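Local coordinates for protein ten1 (Schizosaccharomyces pombe, PDB 3KF6) that is required for telomere maintenance, binds single-stranded telomeric DNA and partners stn1 in an Rpa2-Rpa3-like complex, at residues K8-I12 with N13-D17; C49-T52 with V53-P56. All coordinates share one frame; numbering follows the deposited sequence.

Contact 1: K8-I12 with N13-D17; sequences KLIFI and NQIND
F11 and Q14 are joined by two hydrogen bonds where the chain turns after strand 8-9. One uses the glutamine side chain: F11 N gives its hydrogen to Q14 OE1 at 2.8 Å, almost straight (165°), with the donor tilted only a little from the amide plane. The other returns through the backbone, from Q14 N to F11 O at 2.9 Å. The next turn follows at once, with I15 N bonded to I12 O at 3.1 Å. A water also donates to I12 O and accepts from N16 N.

Q14 reaches back because CG stands beside its own backbone N (chi1 -59°) and the chain is extended beyond it. Its amide then lies obliquely alongside the F11 ring, with the two planes 51° apart. An alanine here is likely to leave F11 N and the Q102 side chain without their shared acceptor, and to take away the amide beside F11 CD1.

The main apolar contacts join isoleucines. I10 crosses I15 at about a right angle, CD1 lying 3.8 Å from I15 CG1. I12 runs alongside I15 and points the same way, with CG2 4.1 Å from I15 CD1.

I12 and I15 pack on F26 and V47, in strands 23-34 and 45-50 of the OB fold. On helix 91-103, V98 and S99 meet F11, and Q102 bonds to Q14 OE1.

Contact 2: C49-T52 with V53-P56; sequences CDVT and VVLP
V51 and V54 meet in a tight turn just past the end of strand 45-50. D50, still in the strand, prepares it. Its OD1 accepts T52 N at 2.9 Å, nearly along the C-O axis, which makes an Asx turn. The same oxygen takes the T52 hydroxyl: OG1 donates to D50 OD1 at 3.1 Å, from above the carboxylate plane. The other oxygen, OD2, forms a salt bridge with R73.

V51 comes next and opens the turn, and the bond from V54 N to V51 O (3.0 Å, bent at 135°) closes it. The torsions of T52 and V53 fit a type I beta turn. The placing of V51 O is less sure, because L55 CD1 is modelled too close to it. V54 CG1 sits between its backbone N and carbonyl carbon (chi1 62°), and this methyl faces V51 CB at 3.9 Å. V51 is buried against Y33, L38, V80 and I83.

T52 stands at the exposed corner. With OG1 beside its own backbone N (chi1 -58°), the hydroxyl lies on the same side as the amide, toward D50.

The chemistry is divided. The polar side gathers two donors on D50 OD1 and an arginine on OD2, which probably keeps the aspartate ionised and fixes its rotation. On the apolar side, V51 is buried, and V54 CG1 covers part of it at the start of the loop.

How the contacts relate
Contacts 1 and 2 are both local turns, and they follow one another along the chain. Their centres are 20 Å apart, on opposite sides of the chain's centre. Their nearest atoms are about 6 Å apart and do not touch. The link is the curved sheet of the OB fold. I12 and I15 of contact 1 rest on V47 in strand 45-50, and contact 2 starts at the end of that strand. F26 is also shared, touched by I12, I15 and C49. Of residues 8-17, L9 alone reaches the stn1 chain, packing on W136 of stn1. Contact 2 is touched by no other protein chain of the assembly.

Contact 1: K8-I12 with N13-D17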
loop_
_atom_site.group_PDB
_atom_site.type_symbol
_atom_site.label_atom_id
_atom_site.label_comp_id
_atom_site.label_asym_id
_atom_site.label_seq_id
_atom_site.Cartn_x
_atom_site.Cartn_y
_atom_site.Cartn_z
ATOM N N LYS B 8 -0.550 1.831 8.895
ATOM C CA LYS B 8 0.347 0.917 9.597
ATOM C C LYS B 8 -0.239 -0.473 9.405
ATOM O O LYS B 8 -1.379 -0.731 9.798
ATOM C CB LYS B 8 0.400 1.230 11.096
ATOM C CG LYS B 8 1.403 2.302 11.472
ATOM C CD LYS B 8 1.344 2.606 12.963
ATOM C CE LYS B 8 1.614 1.376 13.820
ATOM N NZ LYS B 8 1.417 1.681 15.274
ATOM N N LEU B 9 0.535 -1.359 8.789
ATOM C CA LEU B 9 0.099 -2.728 8.543
ATOM C C LEU B 9 0.300 -3.535 9.817
ATOM O O LEU B 9 1.433 -3.767 10.238
ATOM C CB LEU B 9 0.912 -3.324 7.393
ATOM C CG LEU B 9 0.577 -4.745 6.948
ATOM C CD1 LEU B 9 -0.865 -4.814 6.444
ATOM C CD2 LEU B 9 1.553 -5.155 5.847
ATOM N N ILE B 10 -0.803 -3.978 10.417
ATOM C CA ILE B 10 -0.735 -4.723 11.675
ATOM C C ILE B 10 -1.725 -5.882 11.756
ATOM O O ILE B 10 -2.511 -6.111 10.846
ATOM C CB ILE B 10 -1.053 -3.802 12.857
ATOM C CG1 ILE B 10 -2.471 -3.245 12.696
ATOM C CG2 ILE B 10 -0.050 -2.664 12.928
ATOM C CD1 ILE B 10 -2.962 -2.454 13.897
ATOM N N PHE B 11 -1.672 -6.610 12.868
ATOM C CA PHE B 11 -2.605 -7.700 13.107
ATOM C C PHE B 11 -3.680 -7.106 14.001
ATOM O O PHE B 11 -3.448 -6.095 14.664
ATOM C CB PHE B 11 -1.933 -8.860 13.852
ATOM C CG PHE B 11 -0.855 -9.541 13.071
ATOM C CD1 PHE B 11 0.483 -9.281 13.344
ATOM C CD2 PHE B 11 -1.175 -10.436 12.057
ATOM C CE1 PHE B 11 1.492 -9.909 12.614
ATOM C CE2 PHE B 11 -0.174 -11.066 11.323
ATOM C CZ PHE B 11 1.163 -10.801 11.604
ATOM N N ILE B 12 -4.857 -7.720 14.019
ATOM C CA ILE B 12 -5.926 -7.210 14.858
ATOM C C ILE B 12 -5.492 -7.169 16.321
ATOM O O ILE B 12 -5.836 -6.235 17.048
ATOM C CB ILE B 12 -7.204 -8.061 14.701
ATOM C CG1 ILE B 12 -7.855 -7.737 13.349
ATOM C CG2 ILE B 12 -8.175 -7.786 15.855
ATOM C CD1 ILE B 12 -9.108 -8.538 13.056
ATOM N N ASN B 13 -4.719 -8.166 16.745
ATOM C CA ASN B 13 -4.254 -8.222 18.126
ATOM C C ASN B 13 -3.312 -7.079 18.508
ATOM O O ASN B 13 -2.941 -6.949 19.676
ATOM C CB ASN B 13 -3.571 -9.569 18.409
ATOM C CG ASN B 13 -2.323 -9.787 17.576
ATOM O OD1 ASN B 13 -1.411 -8.961 17.574
ATOM N ND2 ASN B 13 -2.272 -10.914 16.871
ATOM N N GLN B 14 -2.925 -6.254 17.538
ATOM C CA GLN B 14 -2.024 -5.132 17.807
ATOM C C GLN B 14 -2.738 -3.787 17.775
ATOM O O GLN B 14 -2.144 -2.752 18.065
ATOM C CB GLN B 14 -0.879 -5.095 16.786
ATOM C CG GLN B 14 -0.025 -6.346 16.735
ATOM C CD GLN B 14 0.988 -6.291 15.607
ATOM O OE1 GLN B 14 0.627 -6.064 14.450
ATOM N NE2 GLN B 14 2.260 -6.498 15.936
ATOM N N ILE B 15 -4.016 -3.795 17.416
ATOM C CA ILE B 15 -4.765 -2.550 17.337
ATOM C C ILE B 15 -4.736 -1.747 18.636
ATOM O O ILE B 15 -4.596 -0.526 18.606
ATOM C CB ILE B 15 -6.228 -2.812 16.922
ATOM C CG1 ILE B 15 -6.255 -3.347 15.487
ATOM C CG2 ILE B 15 -7.040 -1.530 17.020
ATOM C CD1 ILE B 15 -7.631 -3.765 15.001
ATOM N N ASN B 16 -4.855 -2.434 19.768
ATOM C CA ASN B 16 -4.849 -1.759 21.061
ATOM C C ASN B 16 -3.466 -1.263 21.473
ATOM O O ASN B 16 -3.314 -0.639 22.523
ATOM C CB ASN B 16 -5.422 -2.675 22.145
ATOM C CG ASN B 16 -6.885 -2.998 21.914
ATOM O OD1 ASN B 16 -7.663 -2.135 21.507
ATOM N ND2 ASN B 16 -7.270 -4.242 22.184
ATOM N N ASP B 17 -2.459 -1.547 20.651
ATOM C CA ASP B 17 -1.102 -1.089 20.926
ATOM C C ASP B 17 -0.866 0.223 20.189
ATOM O O ASP B 17 0.154 0.883 20.389
ATOM C CB ASP B 17 -0.061 -2.108 20.448
ATOM C CG ASP B 17 -0.114 -3.408 21.216
ATOM O OD1 ASP B 17 -0.217 -3.355 22.455
ATOM O OD2 ASP B 17 -0.038 -4.484 20.582
HETATM O O HOH W 1 -6.112 -5.331 19.587
#

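Contact 2: C49-T52 with V53-P56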
loop_
_atom_site.group_PDB
_atom_site.type_symbol
_atom_site.label_atom_id
_atom_site.label_comp_id
_atom_site.label_asym_id
_atom_site.label_seq_id
_atom_site.Cartn_x
_atom_site.Cartn_y
_atom_site.Cartn_z
ATOM N N CYS B 49 -15.641 -2.683 14.026
ATOM C CA CYS B 49 -15.438 -1.765 12.915
ATOM C C CYS B 49 -16.722 -1.054 12.516
ATOM O O CYS B 49 -17.730 -1.693 12.224
ATOM C CB CYS B 49 -14.881 -2.523 11.709
ATOM S SG CYS B 49 -13.287 -3.336 12.017
ATOM N N ASP B 50 -16.668 0.273 12.504
ATOM C CA ASP B 50 -17.816 1.090 12.129
ATOM C C ASP B 50 -17.803 1.265 10.616
ATOM O O ASP B 50 -16.921 1.924 10.071
ATOM C CB ASP B 50 -17.727 2.459 12.804
ATOM C CG ASP B 50 -18.926 3.344 12.499
ATOM O OD1 ASP B 50 -19.407 3.333 11.345
ATOM O OD2 ASP B 50 -19.376 4.065 13.414
ATOM N N VAL B 51 -18.784 0.678 9.937
ATOM C CA VAL B 51 -18.859 0.768 8.483
ATOM C C VAL B 51 -20.092 1.531 8.023
ATOM O O VAL B 51 -20.487 1.441 6.860
ATOM C CB VAL B 51 -18.887 -0.637 7.840
ATOM C CG1 VAL B 51 -17.564 -1.350 8.089
ATOM C CG2 VAL B 51 -20.045 -1.450 8.418
ATOM N N THR B 52 -20.686 2.290 8.939
ATOM C CA THR B 52 -21.881 3.072 8.647
ATOM C C THR B 52 -21.754 3.967 7.413
ATOM O O THR B 52 -22.696 4.078 6.631
ATOM C CB THR B 52 -22.267 3.955 9.852
ATOM O OG1 THR B 52 -22.471 3.131 11.004
ATOM C CG2 THR B 52 -23.547 4.727 9.561
ATOM N N VAL B 53 -20.600 4.602 7.235
ATOM C CA VAL B 53 -20.405 5.489 6.092
ATOM C C VAL B 53 -19.924 4.762 4.839
ATOM O O VAL B 53 -19.979 5.307 3.737
ATOM C CB VAL B 53 -19.384 6.607 6.402
ATOM C CG1 VAL B 53 -19.856 7.438 7.592
ATOM C CG2 VAL B 53 -18.005 6.016 6.664
ATOM N N VAL B 54 -19.456 3.529 4.999
ATOM C CA VAL B 54 -18.955 2.766 3.862
ATOM C C VAL B 54 -19.674 1.425 3.696
ATOM O O VAL B 54 -19.048 0.367 3.638
ATOM C CB VAL B 54 -17.425 2.541 3.995
ATOM C CG1 VAL B 54 -17.123 1.723 5.241
ATOM C CG2 VAL B 54 -16.878 1.866 2.743
ATOM N N LEU B 55 -21.000 1.480 3.610
ATOM C CA LEU B 55 -21.800 0.270 3.443
ATOM C C LEU B 55 -21.547 -0.404 2.098
ATOM O O LEU B 55 -21.771 0.188 1.045
ATOM C CB LEU B 55 -23.291 0.594 3.578
ATOM C CG LEU B 55 -23.926 0.451 4.965
ATOM C CD1 LEU B 55 -23.153 1.254 5.988
ATOM C CD2 LEU B 55 -25.373 0.917 4.906
ATOM N N PRO B 56 -21.066 -1.657 2.123
ATOM C CA PRO B 56 -20.786 -2.409 0.897
ATOM C C PRO B 56 -22.048 -2.598 0.062
ATOM O O PRO B 56 -23.144 -2.739 0.604
ATOM C CB PRO B 56 -20.239 -3.734 1.424
ATOM C CG PRO B 56 -19.576 -3.333 2.705
ATOM C CD PRO B 56 -20.593 -2.396 3.307
#